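Local coordinates for guanine nucleotide exchange protein (Legionella pneumophila, PDB 1XSZ) that probably acts as a guanine nucleotide exchange factor for ADP-ribosylation factor GTPases, carrying a capping domain over the active site of its Sec7 domain, at residues Thr271-Ala275 / Thr303-Leu309; Pro320-Phe324 / Ile336-Asp340; Pro103-Gln107 / Ile277-Thr281; Thr217-Leu221 / Asn233-Pro237; Ile26-Lys30 / Glu43-Phe48. All coordinates share one frame; numbering follows the deposited sequence. Where two conformers were deposited one is given.

Interaction 1 (Thr271-Ala275 / Thr303-Leu309); sequences TSAQA and TKESIDL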
# COMPACT_ATOMS: atom_id res chain seq x y z
N THR A 271 -17.83 20.44 0.16
CA THR A 271 -18.36 19.33 -0.62
C THR A 271 -18.01 17.97 -0.03
O THR A 271 -18.60 16.96 -0.39
CB THR A 271 -17.84 19.37 -2.06
OG1 THR A 271 -16.42 19.19 -2.05
CG2 THR A 271 -18.16 20.71 -2.71
N SER A 272 -17.04 17.96 0.89
CA SER A 272 -16.59 16.74 1.54
C SER A 272 -15.76 15.86 0.59
O SER A 272 -15.39 14.75 0.95
CB SER A 272 -17.77 15.94 2.09
OG SER A 272 -18.41 16.64 3.14
N ALA A 273 -15.49 16.38 -0.60
CA ALA A 273 -14.68 15.64 -1.57
C ALA A 273 -13.33 15.41 -0.91
O ALA A 273 -12.85 16.26 -0.16
CB ALA A 273 -14.52 16.45 -2.85
N GLN A 274 -12.71 14.27 -1.19
CA GLN A 274 -11.41 13.96 -0.61
C GLN A 274 -10.48 13.30 -1.61
O GLN A 274 -10.92 12.67 -2.58
CB GLN A 274 -11.57 13.05 0.61
CG GLN A 274 -12.02 13.76 1.87
CD GLN A 274 -12.03 12.85 3.09
OE1 GLN A 274 -12.20 13.31 4.22
NE2 GLN A 274 -11.85 11.55 2.86
N ALA A 275 -9.19 13.47 -1.38
CA ALA A 275 -8.17 12.88 -2.24
C ALA A 275 -6.89 12.75 -1.43
O ALA A 275 -6.62 13.58 -0.56
CB ALA A 275 -7.93 13.76 -3.47
N THR A 303 -16.23 9.62 -1.35
CA THR A 303 -17.26 10.65 -1.34
C THR A 303 -17.42 11.33 -2.70
O THR A 303 -16.48 11.39 -3.48
CB THR A 303 -16.97 11.74 -0.29
OG1 THR A 303 -15.71 12.36 -0.58
CG2 THR A 303 -16.93 11.14 1.11
N LYS A 304 -18.62 11.84 -2.96
CA LYS A 304 -18.90 12.50 -4.23
C LYS A 304 -17.97 13.68 -4.49
O LYS A 304 -17.54 14.36 -3.56
CB LYS A 304 -20.36 12.98 -4.27
CG LYS A 304 -21.39 11.87 -4.41
CD LYS A 304 -21.44 10.98 -3.17
CE LYS A 304 -22.51 9.91 -3.32
NZ LYS A 304 -22.60 9.03 -2.11
N GLU A 305 -17.68 13.90 -5.77
CA GLU A 305 -16.81 14.98 -6.22
C GLU A 305 -15.33 14.75 -5.93
O GLU A 305 -14.49 15.57 -6.28
CB GLU A 305 -17.26 16.32 -5.62
CG GLU A 305 -18.69 16.70 -5.97
CD GLU A 305 -19.01 18.15 -5.66
OE1 GLU A 305 -20.18 18.55 -5.83
OE2 GLU A 305 -18.09 18.89 -5.25
N SER A 306 -15.02 13.63 -5.28
CA SER A 306 -13.63 13.30 -4.97
C SER A 306 -12.83 13.10 -6.25
O SER A 306 -11.66 13.47 -6.33
CB SER A 306 -13.55 12.02 -4.13
OG SER A 306 -13.99 12.25 -2.81
N ILE A 307 -13.47 12.52 -7.26
CA ILE A 307 -12.79 12.28 -8.53
C ILE A 307 -12.31 13.58 -9.16
O ILE A 307 -11.20 13.64 -9.68
CB ILE A 307 -13.72 11.52 -9.52
CG1 ILE A 307 -12.93 11.14 -10.77
CG2 ILE A 307 -14.93 12.36 -9.87
CD1 ILE A 307 -13.66 10.16 -11.67
N ASP A 308 -13.13 14.63 -9.10
CA ASP A 308 -12.72 15.91 -9.67
C ASP A 308 -11.58 16.54 -8.88
O ASP A 308 -10.70 17.17 -9.47
CB ASP A 308 -13.92 16.86 -9.73
CG ASP A 308 -15.02 16.35 -10.64
OD1 ASP A 308 -14.71 15.96 -11.78
OD2 ASP A 308 -16.19 16.33 -10.20
N LEU A 309 -11.59 16.38 -7.57
CA LEU A 309 -10.52 16.94 -6.74
C LEU A 309 -9.19 16.26 -7.06
O LEU A 309 -8.17 16.92 -7.24
CB LEU A 309 -10.85 16.77 -5.25
CG LEU A 309 -9.78 17.23 -4.26
CD1 LEU A 309 -9.47 18.71 -4.47
CD2 LEU A 309 -10.28 16.99 -2.84
O HOH W 1 -15.20 19.80 -4.32
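Ala273 and Ser306 bring the start of strand 274-280 against a type II turn, Thr303 to Ser306, that leads into helix 306-315 of the capping domain, with Glu305 at the N-cap position. Two hydrogen bonds tie the segments. Thr303 OG1 donates to Ser272 O (2.9 Å), approaching from above the carbonyl plane; a chi1 of 60° sets this hydroxyl between its own backbone N and carbonyl carbon, facing the loop that leads into the strand. The backbone N of Gln274 gives an almost straight bond, 174° at the hydrogen, to Ser306 OG (2.9 Å). That same OG donates to Thr303 O (2.7 Å). Ser306 OG thus relays between turn and strand; Thr303 O also takes Ser306 N, from the same face of its plane.

The apolar part is small. Ala273 CB lies over the backbone of Glu305, 3.5 Å from its O, while Leu309 CD2 lies against Ala273 O and the Gln274 carbonyl carbon, and Leu309 CG meets Ala275 CB at 4.0 Å. Tyr330 and Ile239 pack against Ser306 and Leu309 from neighbouring loops.

At the more exposed end, Thr271 forms an ST turn, OG1 accepting from Ala273 N. The extended Glu305 chain crosses Thr271 at about a right angle, and a water joins the two, lying 2.6 Å from Thr271 OG1 and donating to Glu305 OE2 at 3.2 Å.

Interaction 2 (Pro320-Phe324 / Ile336-Asp340); sequences PVKNF and IKAYD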
# COMPACT_ATOMS: atom_id res chain seq x y z
N PRO A 320 3.39 14.66 -17.11
CA PRO A 320 2.27 13.81 -17.48
C PRO A 320 2.02 12.74 -16.43
O PRO A 320 2.83 12.53 -15.52
CB PRO A 320 2.73 13.21 -18.80
CG PRO A 320 4.20 13.04 -18.58
CD PRO A 320 4.58 14.36 -17.93
N VAL A 321 0.88 12.07 -16.55
CA VAL A 321 0.53 10.97 -15.66
C VAL A 321 1.04 9.72 -16.38
O VAL A 321 0.69 9.48 -17.54
CB VAL A 321 -0.99 10.88 -15.46
CG1 VAL A 321 -1.39 9.53 -14.88
CG2 VAL A 321 -1.45 12.00 -14.53
N LYS A 322 1.86 8.94 -15.70
CA LYS A 322 2.43 7.73 -16.28
C LYS A 322 1.42 6.60 -16.36
O LYS A 322 1.34 5.88 -17.36
CB LYS A 322 3.62 7.26 -15.45
CG LYS A 322 4.34 6.03 -16.00
CD LYS A 322 5.06 6.35 -17.29
CE LYS A 322 5.80 5.13 -17.82
NZ LYS A 322 6.56 5.46 -19.06
N ASN A 323 0.63 6.43 -15.30
CA ASN A 323 -0.34 5.35 -15.26
C ASN A 323 -1.66 5.76 -14.63
O ASN A 323 -1.69 6.53 -13.66
CB ASN A 323 0.21 4.17 -14.45
CG ASN A 323 1.60 3.76 -14.88
OD1 ASN A 323 1.83 3.45 -16.05
ND2 ASN A 323 2.53 3.75 -13.93
N PHE A 324 -2.75 5.23 -15.18
CA PHE A 324 -4.09 5.45 -14.66
C PHE A 324 -4.59 4.06 -14.28
O PHE A 324 -4.49 3.13 -15.09
CB PHE A 324 -5.03 5.97 -15.75
CG PHE A 324 -4.64 7.29 -16.34
CD1 PHE A 324 -5.15 8.47 -15.81
CD2 PHE A 324 -3.79 7.35 -17.44
CE1 PHE A 324 -4.84 9.70 -16.39
CE2 PHE A 324 -3.47 8.58 -18.02
CZ PHE A 324 -4.00 9.75 -17.49
N ILE A 336 -9.69 8.76 -16.12
CA ILE A 336 -9.09 9.30 -17.33
C ILE A 336 -9.92 10.46 -17.87
O ILE A 336 -9.38 11.51 -18.21
CB ILE A 336 -8.93 8.20 -18.39
CG1 ILE A 336 -7.79 7.26 -17.97
CG2 ILE A 336 -8.64 8.80 -19.76
CD1 ILE A 336 -7.77 5.92 -18.71
N LYS A 337 -11.24 10.28 -17.94
CA LYS A 337 -12.09 11.35 -18.45
C LYS A 337 -12.03 12.60 -17.57
O LYS A 337 -11.96 13.72 -18.07
CB LYS A 337 -13.53 10.87 -18.59
CG LYS A 337 -13.73 9.94 -19.78
CD LYS A 337 -15.19 9.55 -19.97
CE LYS A 337 -15.68 8.63 -18.88
NZ LYS A 337 -17.06 8.15 -19.16
N ALA A 338 -12.03 12.41 -16.25
CA ALA A 338 -11.97 13.54 -15.34
C ALA A 338 -10.65 14.30 -15.51
O ALA A 338 -10.63 15.53 -15.55
CB ALA A 338 -12.13 13.07 -13.89
N TYR A 339 -9.56 13.55 -15.63
CA TYR A 339 -8.25 14.14 -15.82
C TYR A 339 -8.18 14.89 -17.15
O TYR A 339 -7.72 16.03 -17.21
CB TYR A 339 -7.18 13.05 -15.77
CG TYR A 339 -5.79 13.50 -16.12
CD1 TYR A 339 -4.98 14.14 -15.18
CD2 TYR A 339 -5.25 13.25 -17.38
CE1 TYR A 339 -3.67 14.51 -15.49
CE2 TYR A 339 -3.95 13.62 -17.70
CZ TYR A 339 -3.16 14.24 -16.75
OH TYR A 339 -1.87 14.57 -17.07
N ASP A 340 -8.65 14.25 -18.22
CA ASP A 340 -8.62 14.90 -19.53
C ASP A 340 -9.47 16.17 -19.54
O ASP A 340 -9.11 17.16 -20.19
CB ASP A 340 -9.10 13.95 -20.63
CG ASP A 340 -8.07 12.89 -20.99
OD1 ASP A 340 -6.91 12.97 -20.53
OD2 ASP A 340 -8.43 11.98 -21.76
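Phe324 is the flat centre of a small apolar cluster, with Ile336 over one face and Tyr339 at its edge. Ile336 CG1 makes a CH-pi contact, 3.8 Å from the ring centroid and 25° off the normal; it is displaced toward the rim and comes nearest to Phe324 CG. With chi1 near -73°, Ile336 carries CG1 beside its own backbone N, which brings this branch rather than CG2 over the ring. The opposite face is filled from within the first segment by Val321 CG1, lying 3.6 Å above the plane and over its centre, so the phenyl group is sandwiched between two aliphatic branches. Its CE1 and CZ edge points at the face of Tyr339 in an offset edge-to-face pair, centroids 5.4 Å apart and planes at 68°. Val321 CG2 approaches the same side of the tyrosine as Phe324 does, obliquely and toward the hydroxyl end, 3.5 Å from Tyr339 CE1.

Packing thins out toward Pro320, whose CA comes only within 4.2 Å of Tyr339 OH, at the exposed side of the contact. Van der Waals, CH-pi and aromatic contacts join the two segments, without polar bonds between them.

Phe324 belongs to the edge strand 323-325, at whose start Lys322 and Asn323 form a classic beta bulge opposite Glu206 of strand 204-208. Helix 332-351 lies beside this edge, and helix 306-315 packs on helix 332-351, Ile307 and Ala311 on Ala338 and Ala314 on Tyr339.

Interaction 3 (Pro103-Gln107 / Ile277-Thr281); sequences PGEAQ and IQVYT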
# COMPACT_ATOMS: atom_id res chain seq x y z
N PRO A 103 1.22 -4.59 -2.64
CA PRO A 103 0.93 -3.22 -3.07
C PRO A 103 2.24 -2.43 -3.10
O PRO A 103 3.18 -2.76 -2.38
CB PRO A 103 -0.04 -2.71 -2.00
CG PRO A 103 0.31 -3.55 -0.79
CD PRO A 103 0.51 -4.91 -1.39
N GLY A 104 2.30 -1.40 -3.94
CA GLY A 104 3.50 -0.60 -4.03
C GLY A 104 3.36 0.69 -3.25
O GLY A 104 4.05 1.67 -3.51
N GLU A 105 2.45 0.68 -2.27
CA GLU A 105 2.18 1.84 -1.43
C GLU A 105 2.55 1.52 0.01
O GLU A 105 2.15 0.49 0.55
CB GLU A 105 0.70 2.20 -1.52
CG GLU A 105 0.25 2.54 -2.93
CD GLU A 105 -1.25 2.52 -3.07
OE1 GLU A 105 -1.92 3.40 -2.50
OE2 GLU A 105 -1.76 1.60 -3.74
N ALA A 106 3.30 2.42 0.63
CA ALA A 106 3.79 2.24 1.99
C ALA A 106 2.78 1.86 3.07
O ALA A 106 3.01 0.90 3.82
CB ALA A 106 4.55 3.48 2.43
N GLN A 107 1.68 2.59 3.17
CA GLN A 107 0.72 2.27 4.22
C GLN A 107 0.05 0.92 4.03
O GLN A 107 -0.29 0.26 5.02
CB GLN A 107 -0.33 3.38 4.34
CG GLN A 107 0.26 4.70 4.84
CD GLN A 107 -0.80 5.73 5.19
OE1 GLN A 107 -0.47 6.84 5.62
NE2 GLN A 107 -2.06 5.37 5.03
N ILE A 277 -2.60 12.16 -1.55
CA ILE A 277 -1.44 12.33 -2.40
C ILE A 277 -0.23 11.76 -1.67
O ILE A 277 0.16 12.25 -0.61
CB ILE A 277 -1.19 13.82 -2.71
CG1 ILE A 277 -2.42 14.43 -3.38
CG2 ILE A 277 0.03 13.97 -3.60
CD1 ILE A 277 -2.28 15.92 -3.69
N GLN A 278 0.34 10.70 -2.23
CA GLN A 278 1.51 10.04 -1.66
C GLN A 278 2.75 10.48 -2.42
O GLN A 278 2.73 10.58 -3.64
CB GLN A 278 1.38 8.53 -1.77
CG GLN A 278 0.16 7.94 -1.14
CD GLN A 278 0.01 6.47 -1.48
OE1 GLN A 278 0.92 5.68 -1.26
NE2 GLN A 278 -1.14 6.11 -2.03
N VAL A 279 3.84 10.69 -1.70
CA VAL A 279 5.09 11.09 -2.31
C VAL A 279 6.20 10.11 -1.98
O VAL A 279 6.35 9.70 -0.82
CB VAL A 279 5.51 12.51 -1.84
CG1 VAL A 279 6.85 12.88 -2.43
CG2 VAL A 279 4.45 13.52 -2.24
N TYR A 280 6.97 9.73 -2.99
CA TYR A 280 8.10 8.82 -2.82
C TYR A 280 9.31 9.39 -3.54
O TYR A 280 9.20 9.85 -4.67
CB TYR A 280 7.81 7.43 -3.42
CG TYR A 280 6.65 6.70 -2.81
CD1 TYR A 280 5.34 7.03 -3.15
CD2 TYR A 280 6.86 5.71 -1.85
CE1 TYR A 280 4.27 6.39 -2.54
CE2 TYR A 280 5.79 5.06 -1.24
CZ TYR A 280 4.50 5.41 -1.58
OH TYR A 280 3.44 4.81 -0.96
N THR A 281 10.47 9.37 -2.88
CA THR A 281 11.70 9.82 -3.51
C THR A 281 12.69 8.68 -3.31
O THR A 281 12.81 8.12 -2.22
CB THR A 281 12.23 11.15 -2.91
OG1 THR A 281 12.46 11.00 -1.50
CG2 THR A 281 11.24 12.26 -3.14
O HOH W 2 0.57 4.71 1.42
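Tyr280 and Gln278, two residues apart on strand 274-280, reach together into the N-terminal end of helix 106-123, where Glu105 holds the N-cap position. Tyr280 OH accepts from Ala106 N at 2.9 Å, near the plane of the ring, and donates to Gln278 OE1 at 2.7 Å. This second bond is in the carbonyl plane and fixes which end of the amide faces the phenol; Gln278 NE2 is thereby turned to Glu105 OE1, which it meets at 2.9 Å with 167° at the hydrogen.

Both long chains are extended beyond CG and cross at about a right angle. The final torsions, 69° in Glu105 and 55° in Gln278, leave the carboxylate and amide planes only modestly tilted. Glu105 OE1 is met on its anti side by a donor lifted somewhat from the carboxylate plane, and also accepts from Gln299, while OE2 forms a salt bridge with Lys108. A water donates to Gln278 OE1 and accepts from Gln107 N, giving the helix start a further link.

The contact joins the Sec7 domain to the capping domain. Within the sheet, Gln278 packs on Ile297 of strand 295-300, and Tyr260 of strand 260-268 touches both Ala106 and the Tyr280 ring.

Interaction 4 (Thr217-Leu221 / Asn233-Pro237); sequences TFKKL and NTVFP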
# COMPACT_ATOMS: atom_id res chain seq x y z
N THR A 217 5.55 21.98 -9.60
CA THR A 217 4.49 21.50 -8.72
C THR A 217 5.04 20.43 -7.79
O THR A 217 4.70 20.41 -6.60
CB THR A 217 3.30 20.95 -9.53
OG1 THR A 217 2.75 21.99 -10.34
CG2 THR A 217 2.22 20.43 -8.60
N PHE A 218 5.87 19.54 -8.31
CA PHE A 218 6.46 18.50 -7.48
C PHE A 218 7.28 19.13 -6.36
O PHE A 218 7.20 18.72 -5.22
CB PHE A 218 7.37 17.58 -8.30
CG PHE A 218 8.03 16.50 -7.48
CD1 PHE A 218 7.35 15.34 -7.15
CD2 PHE A 218 9.33 16.68 -7.00
CE1 PHE A 218 7.94 14.36 -6.35
CE2 PHE A 218 9.93 15.71 -6.19
CZ PHE A 218 9.24 14.55 -5.87
N LYS A 219 8.07 20.15 -6.71
CA LYS A 219 8.90 20.82 -5.72
C LYS A 219 8.07 21.44 -4.61
O LYS A 219 8.40 21.32 -3.43
CB LYS A 219 9.75 21.90 -6.40
CG LYS A 219 10.84 21.35 -7.30
CD LYS A 219 11.59 22.47 -7.99
CE LYS A 219 12.74 21.94 -8.82
NZ LYS A 219 13.76 21.27 -7.97
N LYS A 220 6.98 22.11 -4.98
CA LYS A 220 6.11 22.73 -3.99
C LYS A 220 5.44 21.66 -3.13
O LYS A 220 5.26 21.84 -1.92
CB LYS A 220 5.04 23.59 -4.66
CG LYS A 220 5.57 24.85 -5.32
CD LYS A 220 4.44 25.66 -5.94
CE LYS A 220 4.95 26.98 -6.52
NZ LYS A 220 5.96 26.76 -7.59
N LEU A 221 5.08 20.55 -3.76
CA LEU A 221 4.43 19.45 -3.05
C LEU A 221 5.39 18.83 -2.04
O LEU A 221 5.03 18.56 -0.90
CB LEU A 221 3.99 18.39 -4.05
CG LEU A 221 3.35 17.13 -3.45
CD1 LEU A 221 2.08 17.50 -2.71
CD2 LEU A 221 3.04 16.15 -4.57
N ASN A 233 -3.69 25.15 -1.75
CA ASN A 233 -3.92 25.78 -3.04
C ASN A 233 -2.68 26.53 -3.54
O ASN A 233 -2.66 27.00 -4.68
CB ASN A 233 -5.13 26.73 -2.99
CG ASN A 233 -4.99 27.79 -1.93
OD1 ASN A 233 -3.92 28.35 -1.73
ND2 ASN A 233 -6.10 28.10 -1.26
N THR A 234 -1.66 26.64 -2.70
CA THR A 234 -0.43 27.30 -3.11
C THR A 234 0.36 26.29 -3.95
O THR A 234 1.24 26.66 -4.72
CB THR A 234 0.43 27.75 -1.90
OG1 THR A 234 0.74 26.62 -1.08
CG2 THR A 234 -0.31 28.78 -1.08
N VAL A 235 0.03 25.02 -3.78
CA VAL A 235 0.68 23.95 -4.52
C VAL A 235 -0.18 23.63 -5.75
O VAL A 235 0.34 23.45 -6.85
CB VAL A 235 0.82 22.66 -3.67
CG1 VAL A 235 1.47 21.56 -4.49
CG2 VAL A 235 1.63 22.94 -2.41
N PHE A 236 -1.49 23.58 -5.53
CA PHE A 236 -2.45 23.29 -6.60
C PHE A 236 -3.46 24.42 -6.75
O PHE A 236 -4.55 24.37 -6.19
CB PHE A 236 -3.21 21.99 -6.29
CG PHE A 236 -2.32 20.80 -6.10
CD1 PHE A 236 -2.14 20.25 -4.83
CD2 PHE A 236 -1.67 20.22 -7.18
CE1 PHE A 236 -1.32 19.14 -4.64
CE2 PHE A 236 -0.84 19.11 -7.00
CZ PHE A 236 -0.67 18.58 -5.73
N PRO A 237 -3.11 25.46 -7.52
CA PRO A 237 -4.01 26.60 -7.73
C PRO A 237 -5.41 26.20 -8.21
O PRO A 237 -6.40 26.86 -7.89
CB PRO A 237 -3.26 27.45 -8.75
CG PRO A 237 -1.83 27.19 -8.40
CD PRO A 237 -1.82 25.69 -8.20
O HOH W 3 0.09 23.13 -9.69
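A chi1 of 179° in Val235 sends CG1 directly away from the backbone N and onto the backbone of helix 216-224 at Leu221. Phe236 starts from a CB directed off the helix, but with chi1 at -57° its ring folds back to meet Thr217. Thr217 divides its two branches: CG2, anti to the backbone N, meets Phe236 CE2 at 3.7 Å, whereas OG1 is turned to the polar side.

Val235 is the wedge of the contact. Val235 CG1 sits 3.8 Å from Leu221 N and 4.1 Å from Leu221 CB, and CG2 lies against Lys220 O. The same CG1 also rests over one face of the adjoining Phe236 ring, toward its rim, so valine and phenylalanine present a joint surface. Lys220 lays its CD alongside Thr234 O before the chain leads off.

A single water spans the polar margin, donating to Val235 O at 2.9 Å and lying 3.0 Å from Thr217 OG1, which is also bonded to Asp316 O.

Helix and loop together pack on one side of the capping domain's antiparallel sheet: Leu221 and Phe236 rest on Ile277 of strand 274-280, and Leu221 and Phe218 on Val296 of strand 295-300.

Interaction 5 (Ile26-Lys30 / Glu43-Phe48); sequences INKIK and EIAEFF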
# COMPACT_ATOMS: atom_id res chain seq x y z
N ILE A 26 -17.17 -8.58 -4.43
CA ILE A 26 -17.29 -8.57 -2.98
C ILE A 26 -18.77 -8.48 -2.60
O ILE A 26 -19.24 -9.21 -1.73
CB ILE A 26 -16.53 -7.36 -2.37
CG1 ILE A 26 -15.02 -7.53 -2.61
CG2 ILE A 26 -16.84 -7.23 -0.89
CD1 ILE A 26 -14.41 -8.74 -1.91
N ASN A 27 -19.51 -7.60 -3.27
CA ASN A 27 -20.93 -7.44 -2.99
C ASN A 27 -21.71 -8.73 -3.24
O ASN A 27 -22.63 -9.05 -2.49
CB ASN A 27 -21.51 -6.30 -3.82
CG ASN A 27 -21.13 -4.93 -3.28
OD1 ASN A 27 -21.38 -3.91 -3.91
ND2 ASN A 27 -20.51 -4.91 -2.11
N LYS A 28 -21.34 -9.46 -4.29
CA LYS A 28 -22.02 -10.71 -4.60
C LYS A 28 -21.81 -11.72 -3.47
O LYS A 28 -22.75 -12.41 -3.06
CB LYS A 28 -21.52 -11.28 -5.92
CG LYS A 28 -22.03 -10.54 -7.14
CD LYS A 28 -21.60 -11.24 -8.43
CE LYS A 28 -22.25 -10.59 -9.64
NZ LYS A 28 -21.91 -9.15 -9.76
N ILE A 29 -20.58 -11.81 -2.98
CA ILE A 29 -20.28 -12.73 -1.89
C ILE A 29 -21.10 -12.35 -0.67
O ILE A 29 -21.70 -13.20 -0.02
CB ILE A 29 -18.78 -12.69 -1.51
CG1 ILE A 29 -17.94 -13.28 -2.64
CG2 ILE A 29 -18.55 -13.47 -0.21
CD1 ILE A 29 -16.44 -13.14 -2.44
N LYS A 30 -21.14 -11.05 -0.37
CA LYS A 30 -21.89 -10.56 0.78
C LYS A 30 -23.38 -10.84 0.65
O LYS A 30 -24.05 -11.15 1.63
CB LYS A 30 -21.65 -9.06 0.96
CG LYS A 30 -20.20 -8.71 1.31
CD LYS A 30 -19.97 -7.21 1.38
CE LYS A 30 -20.74 -6.57 2.52
NZ LYS A 30 -20.41 -5.12 2.64
N GLU A 43 -15.70 -15.59 4.86
CA GLU A 43 -16.01 -16.18 3.57
C GLU A 43 -15.25 -15.47 2.44
O GLU A 43 -14.79 -16.12 1.50
CB GLU A 43 -17.52 -16.12 3.31
CG GLU A 43 -17.98 -17.11 2.25
CD GLU A 43 -17.78 -18.56 2.66
OE1 GLU A 43 -17.62 -19.41 1.77
OE2 GLU A 43 -17.79 -18.85 3.88
N ILE A 44 -15.14 -14.15 2.52
CA ILE A 44 -14.41 -13.41 1.50
C ILE A 44 -12.94 -13.85 1.55
O ILE A 44 -12.34 -14.15 0.52
CB ILE A 44 -14.50 -11.89 1.74
CG1 ILE A 44 -15.94 -11.42 1.54
CG2 ILE A 44 -13.55 -11.15 0.80
CD1 ILE A 44 -16.18 -9.99 1.98
N ALA A 45 -12.38 -13.92 2.75
CA ALA A 45 -10.99 -14.33 2.92
C ALA A 45 -10.77 -15.74 2.38
O ALA A 45 -9.78 -16.00 1.70
CB ALA A 45 -10.60 -14.26 4.39
N GLU A 46 -11.69 -16.65 2.67
CA GLU A 46 -11.56 -18.02 2.20
C GLU A 46 -11.64 -18.09 0.68
O GLU A 46 -10.94 -18.89 0.06
CB GLU A 46 -12.65 -18.90 2.82
CG GLU A 46 -12.54 -20.38 2.47
CD GLU A 46 -11.25 -21.02 2.94
OE1 GLU A 46 -10.88 -20.82 4.12
OE2 GLU A 46 -10.61 -21.73 2.14
N PHE A 47 -12.47 -17.25 0.08
CA PHE A 47 -12.61 -17.23 -1.37
C PHE A 47 -11.30 -16.78 -2.01
O PHE A 47 -10.88 -17.33 -3.03
CB PHE A 47 -13.74 -16.29 -1.80
CG PHE A 47 -14.22 -16.51 -3.21
CD1 PHE A 47 -15.05 -17.59 -3.51
CD2 PHE A 47 -13.83 -15.67 -4.24
CE1 PHE A 47 -15.48 -17.83 -4.82
CE2 PHE A 47 -14.25 -15.90 -5.55
CZ PHE A 47 -15.08 -16.98 -5.84
N PHE A 48 -10.65 -15.78 -1.42
CA PHE A 48 -9.37 -15.29 -1.93
C PHE A 48 -8.34 -16.42 -1.95
O PHE A 48 -7.59 -16.57 -2.90
CB PHE A 48 -8.85 -14.15 -1.05
CG PHE A 48 -9.59 -12.84 -1.21
CD1 PHE A 48 -9.44 -11.84 -0.26
CD2 PHE A 48 -10.40 -12.59 -2.32
CE1 PHE A 48 -10.07 -10.61 -0.40
CE2 PHE A 48 -11.04 -11.36 -2.47
CZ PHE A 48 -10.87 -10.37 -1.51
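The backbone bond from Phe47 N to Glu43 O, 2.9 Å long, closes the turn of helix 40-50 whose two ends both touch Ile29 of helix 22-35. Across the contact the forces are purely apolar. Ile29 points at the partner helix: its CG2 branch meets Ile44 CG1 at 3.8 Å and also skirts Glu43 CG, while CD1 meets the Phe47 ring obliquely, 4.1 Å from its CD2. With chi2 extended at 173°, that terminal methyl is carried the full length of the chain to the phenylalanine.

Ile26 behaves differently. Its chi2 of -64° bends the end of the chain, bringing Ile26 CD1 to 3.7 Å from Ile44 CG2 and 3.9 Å from Phe48 CZ. The two isoleucines cross at about a right angle, Ile44 replying with its own CD1 against Ile26 CG2. Ile44 is thus held between Ile26 and Ile29, one turn apart on the opposing helix.

The polar ends turn elsewhere: Lys30 forms a salt bridge with Glu70, and Glu43 OE1 accepts from His4 N. Around the pair, Ile14 packs on Ile29 and Phe47, while Tyr63 and Val74 close over Ile44. The short segments run at 124° to each other with axes 10.5 Å apart, an oblique packing of successive helices that belongs to the all-helical Sec7 fold.

Interactions 3, 4 and 5 are buried, interaction 1 is partly so, and interaction 2 lies at the surface. Strand 274-280 serves both interactions 1 and 3, at its beginning and its end, and Ile277 and Val279 from the second segment of interaction 3 pack on Leu221 of interaction 4. Helix 306-315 ties interaction 1 to interaction 2, where Ile307 CG1 meets Ala338 CB at 3.8 Å. Hydrogen bonds lead in interaction 3, where the domains join, and share interaction 1 with alanine-leucine packing; interactions 2 and 5 are apolar, and interaction 4 adds one bridging water. Interaction 5, wholly within the Sec7 domain, lies about 41 Å from interaction 4, centre to centre.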